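Local atomic coordinates of DNA/RNA-binding protein Alba (Thermoplasma volcanium, PDB entry 4Z9E), a protein that probably binds double-stranded DNA tightly but without sequence specificity and takes part in compacting it. Residues Pro13-Val18 / His53-Asp58; Ile32-Arg37 / Val45-Ile50. All coordinates share one frame; numbering follows the deposited sequence.

In the fold
From the N terminus, the chain runs through strand 6-8 into helix 14-25, returns along strand 31-37, which lies parallel to the first, and then enters helix 41-55 before the two long strands 60-69 and 80-88 complete the sheet. Contact 1 joins the start of the first helix to the end of the second and so closes a loop of 34 residues. Contact 2 is nested inside that loop, closing a much shorter one between strand 31-37 and the middle of helix 41-55. The second helix is common to both: one side of it meets the sheet, another the first helix. The two contacts touch, with centres about 9 Å apart.

Contact 1: residues Pro13-Val18 / His53-Asp58; sequences PTMNYV and HKFIPD
Phe55 reaches from the end of helix 41-55 toward the first turns of helix 14-25, where Val18 and, more loosely, Met15 receive its ring. Val18 makes the closer approach: its CG1 lies 3.8 Å from Phe55 CD2, and the two side chains cross at about a right angle. Both methyl carbons, Val18 CG1 and Met15 CE, come to the ring at a slant, an apolar contact. CG1 is the branch of Val18 that lies anti to the backbone N (chi1 175°), while CG2 lies against the backbone O of Val47, farther back along helix 41-55. Met15 arrives differently. Its side chain sets off past the phenylalanine, the bends at chi1 and chi2 (-67° and -59°) carry the sulfur round, and CE continues from it in a nearly extended way until Met15 CE stands 4.4 Å from Phe55 CE2, at the more exposed end of the contact. Lys54 CB lies over one face of the ring, 3.4 Å above the plane and displaced toward the rim. At the helix start, Pro13 O takes two bonds from Asn16, one from the backbone N and one from the side chain, with ND2 3.1 Å from Pro13 O; both donors come from the same face of the carbonyl. Around this contact the same two helices stay together: Phe55 also packs on Val22, and Val18 on Thr51. Both helices also touch strand 31-37, helix 14-25 through Phe25 on Ile32 and helix 41-55 through Val47 and Ala48 on Ile34.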
ATOM      1  N   PRO A  13      15.645  -0.939  10.459  1.00 60.78           N
ATOM      2  CA  PRO A  13      15.720   0.182   9.523  1.00 58.79           C
ATOM      3  C   PRO A  13      15.536  -0.227   8.070  1.00 54.56           C
ATOM      4  O   PRO A  13      15.960  -1.307   7.654  1.00 52.92           O
ATOM      5  CB  PRO A  13      17.121   0.734   9.781  1.00 59.46           C
ATOM      6  CG  PRO A  13      17.262   0.560  11.264  1.00 56.70           C
ATOM      7  CD  PRO A  13      16.692  -0.824  11.495  1.00 61.31           C
ATOM      8  N   THR A  14      14.879   0.656   7.330  1.00 49.10           N
ATOM      9  CA  THR A  14      14.405   0.385   5.990  1.00 49.63           C
ATOM     10  C   THR A  14      15.489  -0.199   5.068  1.00 49.83           C
ATOM     11  O   THR A  14      15.210  -1.124   4.263  1.00 46.42           O
ATOM     12  CB  THR A  14      13.782   1.688   5.425  1.00 48.36           C
ATOM     13  OG1 THR A  14      12.694   2.051   6.275  1.00 51.31           O
ATOM     14  CG2 THR A  14      13.237   1.521   4.022  1.00 46.81           C
ATOM     15  N   MET A  15      16.714   0.316   5.203  1.00 47.87           N
ATOM     16  CA  MET A  15      17.795  -0.056   4.297  1.00 47.61           C
ATOM     17  C   MET A  15      18.195  -1.521   4.446  1.00 49.02           C
ATOM     18  O   MET A  15      18.634  -2.125   3.478  1.00 50.64           O
ATOM     19  CB  MET A  15      18.990   0.858   4.462  1.00 52.09           C
ATOM     20  CG  MET A  15      18.721   2.296   4.014  1.00 63.18           C
ATOM     21  SD  MET A  15      18.233   2.420   2.288  1.00 68.77           S
ATOM     22  CE  MET A  15      18.769   4.086   1.906  1.00 70.05           C
ATOM     23  N   ASN A  16      18.016  -2.098   5.633  1.00 44.58           N
ATOM     24  CA  ASN A  16      18.178  -3.556   5.787  1.00 52.67           C
ATOM     25  C   ASN A  16      17.365  -4.324   4.783  1.00 50.01           C
ATOM     26  O   ASN A  16      17.853  -5.267   4.157  1.00 53.37           O
ATOM     27  CB  ASN A  16      17.802  -4.034   7.196  1.00 49.73           C
ATOM     28  CG  ASN A  16      18.800  -3.600   8.213  1.00 52.34           C
ATOM     29  OD1 ASN A  16      19.819  -4.263   8.405  1.00 56.55           O
ATOM     30  ND2 ASN A  16      18.575  -2.440   8.802  1.00 54.81           N
ATOM     31  N   TYR A  17      16.115  -3.903   4.621  1.00 49.76           N
ATOM     32  CA  TYR A  17      15.221  -4.603   3.730  1.00 48.56           C
ATOM     33  C   TYR A  17      15.584  -4.331   2.285  1.00 49.04           C
ATOM     34  O   TYR A  17      15.476  -5.218   1.444  1.00 47.97           O
ATOM     35  CB  TYR A  17      13.778  -4.272   4.072  1.00 48.23           C
ATOM     36  CG  TYR A  17      13.421  -4.644   5.504  1.00 48.46           C
ATOM     37  CD1 TYR A  17      13.352  -5.983   5.907  1.00 47.18           C
ATOM     38  CD2 TYR A  17      13.163  -3.661   6.454  1.00 48.86           C
ATOM     39  CE1 TYR A  17      13.041  -6.321   7.229  1.00 47.93           C
ATOM     40  CE2 TYR A  17      12.847  -3.988   7.775  1.00 49.34           C
ATOM     41  CZ  TYR A  17      12.777  -5.309   8.155  1.00 49.77           C
ATOM     42  OH  TYR A  17      12.440  -5.597   9.469  1.00 57.34           O
ATOM     43  N   VAL A  18      16.055  -3.116   1.999  1.00 52.29           N
ATOM     44  CA  VAL A  18      16.481  -2.785   0.646  1.00 48.11           C
ATOM     45  C   VAL A  18      17.686  -3.662   0.289  1.00 51.37           C
ATOM     46  O   VAL A  18      17.806  -4.167  -0.835  1.00 50.77           O
ATOM     47  CB  VAL A  18      16.833  -1.290   0.509  1.00 49.28           C
ATOM     48  CG1 VAL A  18      17.400  -0.981  -0.879  1.00 42.71           C
ATOM     49  CG2 VAL A  18      15.615  -0.419   0.768  1.00 45.99           C
ATOM     50  N   HIS A  53      14.620   3.197  -7.311  1.00 56.94           N
ATOM     51  CA  HIS A  53      15.140   4.517  -7.599  1.00 68.38           C
ATOM     52  C   HIS A  53      16.637   4.569  -7.501  1.00 70.71           C
ATOM     53  O   HIS A  53      17.320   5.037  -8.396  1.00 79.41           O
ATOM     54  CB  HIS A  53      14.476   5.547  -6.693  1.00 71.09           C
ATOM     55  CG  HIS A  53      13.141   6.022  -7.212  1.00 78.42           C
ATOM     56  ND1 HIS A  53      12.202   5.171  -7.691  1.00 81.24           N
ATOM     57  CD2 HIS A  53      12.614   7.302  -7.346  1.00 80.41           C
ATOM     58  CE1 HIS A  53      11.131   5.865  -8.100  1.00 77.45           C
ATOM     59  NE2 HIS A  53      11.382   7.172  -7.892  1.00 92.39           N
ATOM     60  N   LYS A  54      17.185   4.069  -6.414  1.00 74.19           N
ATOM     61  CA  LYS A  54      18.601   4.204  -6.261  1.00 71.16           C
ATOM     62  C   LYS A  54      19.367   2.962  -6.656  1.00 65.73           C
ATOM     63  O   LYS A  54      20.454   3.089  -7.194  1.00 74.76           O
ATOM     64  CB  LYS A  54      18.950   4.672  -4.854  1.00 73.35           C
ATOM     65  CG  LYS A  54      18.546   6.117  -4.587  1.00 76.39           C
ATOM     66  CD  LYS A  54      17.949   6.217  -3.200  1.00 81.98           C
ATOM     67  CE  LYS A  54      17.552   7.639  -2.863  1.00 87.85           C
ATOM     68  NZ  LYS A  54      16.895   7.596  -1.526  1.00 92.05           N
ATOM     69  N   PHE A  55      18.801   1.774  -6.443  1.00 61.08           N
ATOM     70  CA  PHE A  55      19.633   0.563  -6.407  1.00 56.00           C
ATOM     71  C   PHE A  55      19.443  -0.537  -7.450  1.00 55.41           C
ATOM     72  O   PHE A  55      20.404  -1.167  -7.817  1.00 62.37           O
ATOM     73  CB  PHE A  55      19.638  -0.013  -5.008  1.00 53.06           C
ATOM     74  CG  PHE A  55      20.025   0.981  -3.960  1.00 52.82           C
ATOM     75  CD1 PHE A  55      21.358   1.335  -3.775  1.00 54.72           C
ATOM     76  CD2 PHE A  55      19.064   1.571  -3.161  1.00 54.19           C
ATOM     77  CE1 PHE A  55      21.724   2.255  -2.801  1.00 51.38           C
ATOM     78  CE2 PHE A  55      19.420   2.490  -2.187  1.00 56.26           C
ATOM     79  CZ  PHE A  55      20.752   2.833  -2.006  1.00 57.76           C
ATOM     80  N   ILE A  56      18.232  -0.787  -7.921  1.00 59.00           N
ATOM     81  CA  ILE A  56      18.041  -1.682  -9.056  1.00 54.63           C
ATOM     82  C   ILE A  56      17.220  -0.894 -10.073  1.00 57.57           C
ATOM     83  O   ILE A  56      16.029  -1.097 -10.183  1.00 61.83           O
ATOM     84  CB  ILE A  56      17.294  -2.971  -8.665  1.00 57.99           C
ATOM     85  CG1 ILE A  56      17.877  -3.616  -7.386  1.00 61.17           C
ATOM     86  CG2 ILE A  56      17.264  -3.951  -9.828  1.00 53.03           C
ATOM     87  CD1 ILE A  56      19.233  -4.270  -7.570  1.00 66.82           C
ATOM     88  N   PRO A  57      17.861   0.026 -10.818  1.00 60.37           N
ATOM     89  CA  PRO A  57      17.130   0.981 -11.678  1.00 62.73           C
ATOM     90  C   PRO A  57      16.164   0.356 -12.676  1.00 58.80           C
ATOM     91  O   PRO A  57      15.278   1.041 -13.184  1.00 71.07           O
ATOM     92  CB  PRO A  57      18.256   1.717 -12.419  1.00 61.62           C
ATOM     93  CG  PRO A  57      19.422   1.618 -11.488  1.00 64.64           C
ATOM     94  CD  PRO A  57      19.319   0.235 -10.894  1.00 56.57           C
ATOM     95  N   ASP A  58      16.340  -0.929 -12.938  1.00 57.66           N
ATOM     96  CA  ASP A  58      15.525  -1.701 -13.877  1.00 64.89           C
ATOM     97  C   ASP A  58      14.439  -2.593 -13.215  1.00 69.88           C
ATOM     98  O   ASP A  58      13.816  -3.416 -13.891  1.00 69.36           O
ATOM     99  CB  ASP A  58      16.463  -2.606 -14.668  1.00 70.52           C
ATOM    100  CG  ASP A  58      17.374  -3.443 -13.753  1.00 78.74           C
ATOM    101  OD1 ASP A  58      18.093  -2.854 -12.909  1.00 86.66           O
ATOM    102  OD2 ASP A  58      17.379  -4.688 -13.875  1.00 78.90           O
TER

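Contact 2: residues Ile32-Arg37 / Val45-Ile50; sequences IIIKAR and VDVAEI
In the beta-alpha-beta-alpha-beta-beta chain of an Alba protein the second helix lies against the sheet, and here that layer contact is made by Ile34 of strand 31-37 with Val47 and Ala48 of helix 41-55. A single methyl does the touching from the strand side. Ile34 CD1 faces two consecutive helix residues, 4.0 Å from Ala48 CB and 4.2 Å from Val47 CG1. The isoleucine is drawn out to reach them: with CD1 extended away from CA (chi2 154°), the longer branch reaches the helix, while CG2 stays nearer the strand. Ala48 is the helix residue whose CA lies nearest that of Ile34, at 7.8 Å. Val47 offers the methyl that lies anti to its backbone N, and its side chain crosses that of Ile34 obliquely; its other methyl serves helix 14-25, where Thr14 and Tyr17 pack against the valine. No hydrogen bond joins the strand and helix segments, and all three touching residues are buried. Ala44, one turn before Ala48, adds to the same apolar layer by meeting both Ile34 and Ala36. The buried Glu49 points elsewhere: its OE2 forms a salt bridge with Arg52 and a hydrogen bond with Tyr61, while OE1 bonds to Thr68 of the second subunit, partners that would be expected to stabilise a charged carboxylate. Thus the helix packs apolar residues on strand 31-37, while Glu49 links it to strand 60-69 and to the second subunit, in the two-layer alpha/beta packing of the Alba fold.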
ATOM      1  N   ILE A  32      11.133 -11.163  -6.586  1.00 67.46           N
ATOM      2  CA  ILE A  32      11.169 -10.955  -5.142  1.00 63.01           C
ATOM      3  C   ILE A  32       9.801 -10.477  -4.647  1.00 62.82           C
ATOM      4  O   ILE A  32       9.131  -9.677  -5.318  1.00 54.82           O
ATOM      5  CB  ILE A  32      12.292  -9.990  -4.724  1.00 67.92           C
ATOM      6  CG1 ILE A  32      13.632 -10.720  -4.720  1.00 75.22           C
ATOM      7  CG2 ILE A  32      12.074  -9.420  -3.327  1.00 62.73           C
ATOM      8  CD1 ILE A  32      14.320 -10.720  -6.068  1.00 79.85           C
ATOM      9  N   ILE A  33       9.395 -11.022  -3.496  1.00 57.48           N
ATOM     10  CA  ILE A  33       8.156 -10.692  -2.833  1.00 55.65           C
ATOM     11  C   ILE A  33       8.444  -9.909  -1.563  1.00 56.79           C
ATOM     12  O   ILE A  33       9.122 -10.397  -0.655  1.00 58.07           O
ATOM     13  CB  ILE A  33       7.420 -11.965  -2.362  1.00 64.69           C
ATOM     14  CG1 ILE A  33       7.206 -12.977  -3.508  1.00 68.30           C
ATOM     15  CG2 ILE A  33       6.145 -11.598  -1.601  1.00 67.91           C
ATOM     16  CD1 ILE A  33       6.047 -12.684  -4.439  1.00 68.73           C
ATOM     17  N   ILE A  34       7.880  -8.717  -1.469  1.00 53.78           N
ATOM     18  CA  ILE A  34       7.934  -7.967  -0.229  1.00 53.79           C
ATOM     19  C   ILE A  34       6.547  -8.015   0.417  1.00 55.11           C
ATOM     20  O   ILE A  34       5.538  -7.760  -0.249  1.00 57.91           O
ATOM     21  CB  ILE A  34       8.334  -6.505  -0.502  1.00 54.68           C
ATOM     22  CG1 ILE A  34       9.688  -6.457  -1.214  1.00 55.21           C
ATOM     23  CG2 ILE A  34       8.343  -5.708   0.791  1.00 52.71           C
ATOM     24  CD1 ILE A  34       9.898  -5.213  -2.054  1.00 55.67           C
ATOM     25  N   LYS A  35       6.507  -8.305   1.711  1.00 52.10           N
ATOM     26  CA  LYS A  35       5.256  -8.518   2.434  1.00 52.07           C
ATOM     27  C   LYS A  35       5.257  -7.748   3.745  1.00 49.21           C
ATOM     28  O   LYS A  35       6.236  -7.774   4.467  1.00 51.73           O
ATOM     29  CB  LYS A  35       5.052 -10.020   2.699  1.00 58.39           C
ATOM     30  CG  LYS A  35       3.741 -10.384   3.387  1.00 74.64           C
ATOM     31  CD  LYS A  35       2.584 -10.628   2.407  1.00 84.38           C
ATOM     32  CE  LYS A  35       1.239 -10.112   2.941  1.00 75.77           C
ATOM     33  NZ  LYS A  35       0.966 -10.456   4.372  1.00 79.77           N
ATOM     34  N   ALA A  36       4.155  -7.059   4.049  1.00 48.23           N
ATOM     35  CA  ALA A  36       4.007  -6.344   5.306  1.00 43.98           C
ATOM     36  C   ALA A  36       2.540  -6.251   5.744  1.00 46.21           C
ATOM     37  O   ALA A  36       1.638  -6.374   4.920  1.00 45.59           O
ATOM     38  CB  ALA A  36       4.593  -4.937   5.180  1.00 46.44           C
ATOM     39  N   ARG A  37       2.322  -5.967   7.027  1.00 44.44           N
ATOM     40  CA  ARG A  37       1.006  -5.883   7.633  1.00 47.15           C
ATOM     41  C   ARG A  37       0.895  -4.618   8.475  1.00 44.28           C
ATOM     42  O   ARG A  37       1.873  -4.178   9.092  1.00 39.46           O
ATOM     43  CB  ARG A  37       0.784  -7.057   8.599  1.00 52.92           C
ATOM     44  CG  ARG A  37       0.902  -8.454   8.033  1.00 60.89           C
ATOM     45  CD  ARG A  37       0.155  -9.382   8.976  1.00 72.15           C
ATOM     46  NE  ARG A  37       0.889 -10.596   9.295  1.00 77.75           N
ATOM     47  CZ  ARG A  37       1.891 -10.658  10.172  1.00 86.55           C
ATOM     48  NH1 ARG A  37       2.294  -9.564  10.809  1.00 83.20           N
ATOM     49  NH2 ARG A  37       2.498 -11.819  10.410  1.00 88.48           N
ATOM     50  N   VAL A  45       6.260  -0.179   1.061  1.00 43.04           N
ATOM     51  CA  VAL A  45       6.224   0.676  -0.136  1.00 42.26           C
ATOM     52  C   VAL A  45       7.527   1.452  -0.284  1.00 40.19           C
ATOM     53  O   VAL A  45       8.120   1.432  -1.359  1.00 44.78           O
ATOM     54  CB  VAL A  45       5.011   1.641  -0.157  1.00 44.79           C
ATOM     55  CG1 VAL A  45       5.053   2.532  -1.397  1.00 43.48           C
ATOM     56  CG2 VAL A  45       3.704   0.849  -0.176  1.00 43.25           C
ATOM     57  N   ASP A  46       7.983   2.099   0.788  1.00 38.86           N
ATOM     58  CA  ASP A  46       9.327   2.702   0.824  1.00 44.54           C
ATOM     59  C   ASP A  46      10.443   1.761   0.336  1.00 47.10           C
ATOM     60  O   ASP A  46      11.263   2.156  -0.520  1.00 50.33           O
ATOM     61  CB  ASP A  46       9.702   3.208   2.235  1.00 47.05           C
ATOM     62  CG  ASP A  46       8.808   4.351   2.742  1.00 61.41           C
ATOM     63  OD1 ASP A  46       8.063   5.010   1.958  1.00 60.11           O
ATOM     64  OD2 ASP A  46       8.864   4.597   3.973  1.00 64.46           O
ATOM     65  N   VAL A  47      10.496   0.541   0.891  1.00 45.09           N
ATOM     66  CA  VAL A  47      11.530  -0.418   0.530  1.00 43.24           C
ATOM     67  C   VAL A  47      11.550  -0.619  -0.964  1.00 43.62           C
ATOM     68  O   VAL A  47      12.600  -0.535  -1.579  1.00 50.69           O
ATOM     69  CB  VAL A  47      11.361  -1.781   1.237  1.00 40.52           C
ATOM     70  CG1 VAL A  47      12.182  -2.866   0.553  1.00 33.67           C
ATOM     71  CG2 VAL A  47      11.734  -1.658   2.703  1.00 38.91           C
ATOM     72  N   ALA A  48      10.387  -0.856  -1.549  1.00 45.36           N
ATOM     73  CA  ALA A  48      10.303  -1.077  -2.994  1.00 49.09           C
ATOM     74  C   ALA A  48      10.610   0.166  -3.798  1.00 50.27           C
ATOM     75  O   ALA A  48      11.109   0.065  -4.908  1.00 54.05           O
ATOM     76  CB  ALA A  48       8.931  -1.619  -3.401  1.00 46.00           C
ATOM     77  N   GLU A  49      10.275   1.332  -3.276  1.00 47.51           N
ATOM     78  CA  GLU A  49      10.492   2.543  -4.053  1.00 52.59           C
ATOM     79  C   GLU A  49      11.952   2.986  -4.024  1.00 53.31           C
ATOM     80  O   GLU A  49      12.495   3.425  -5.031  1.00 52.66           O
ATOM     81  CB  GLU A  49       9.554   3.652  -3.605  1.00 52.12           C
ATOM     82  CG  GLU A  49       8.161   3.466  -4.164  1.00 52.96           C
ATOM     83  CD  GLU A  49       8.072   3.948  -5.602  1.00 57.81           C
ATOM     84  OE1 GLU A  49       8.371   5.129  -5.831  1.00 59.76           O
ATOM     85  OE2 GLU A  49       7.724   3.170  -6.517  1.00 61.96           O
ATOM     86  N   ILE A  50      12.596   2.826  -2.879  1.00 50.20           N
ATOM     87  CA  ILE A  50      14.012   3.136  -2.772  1.00 53.75           C
ATOM     88  C   ILE A  50      14.801   2.210  -3.680  1.00 53.40           C
ATOM     89  O   ILE A  50      15.701   2.638  -4.420  1.00 52.94           O
ATOM     90  CB  ILE A  50      14.505   2.969  -1.324  1.00 49.66           C
ATOM     91  CG1 ILE A  50      13.969   4.093  -0.471  1.00 50.41           C
ATOM     92  CG2 ILE A  50      16.015   2.984  -1.257  1.00 49.44           C
ATOM     93  CD1 ILE A  50      13.978   3.761   1.000  1.00 47.36           C
TER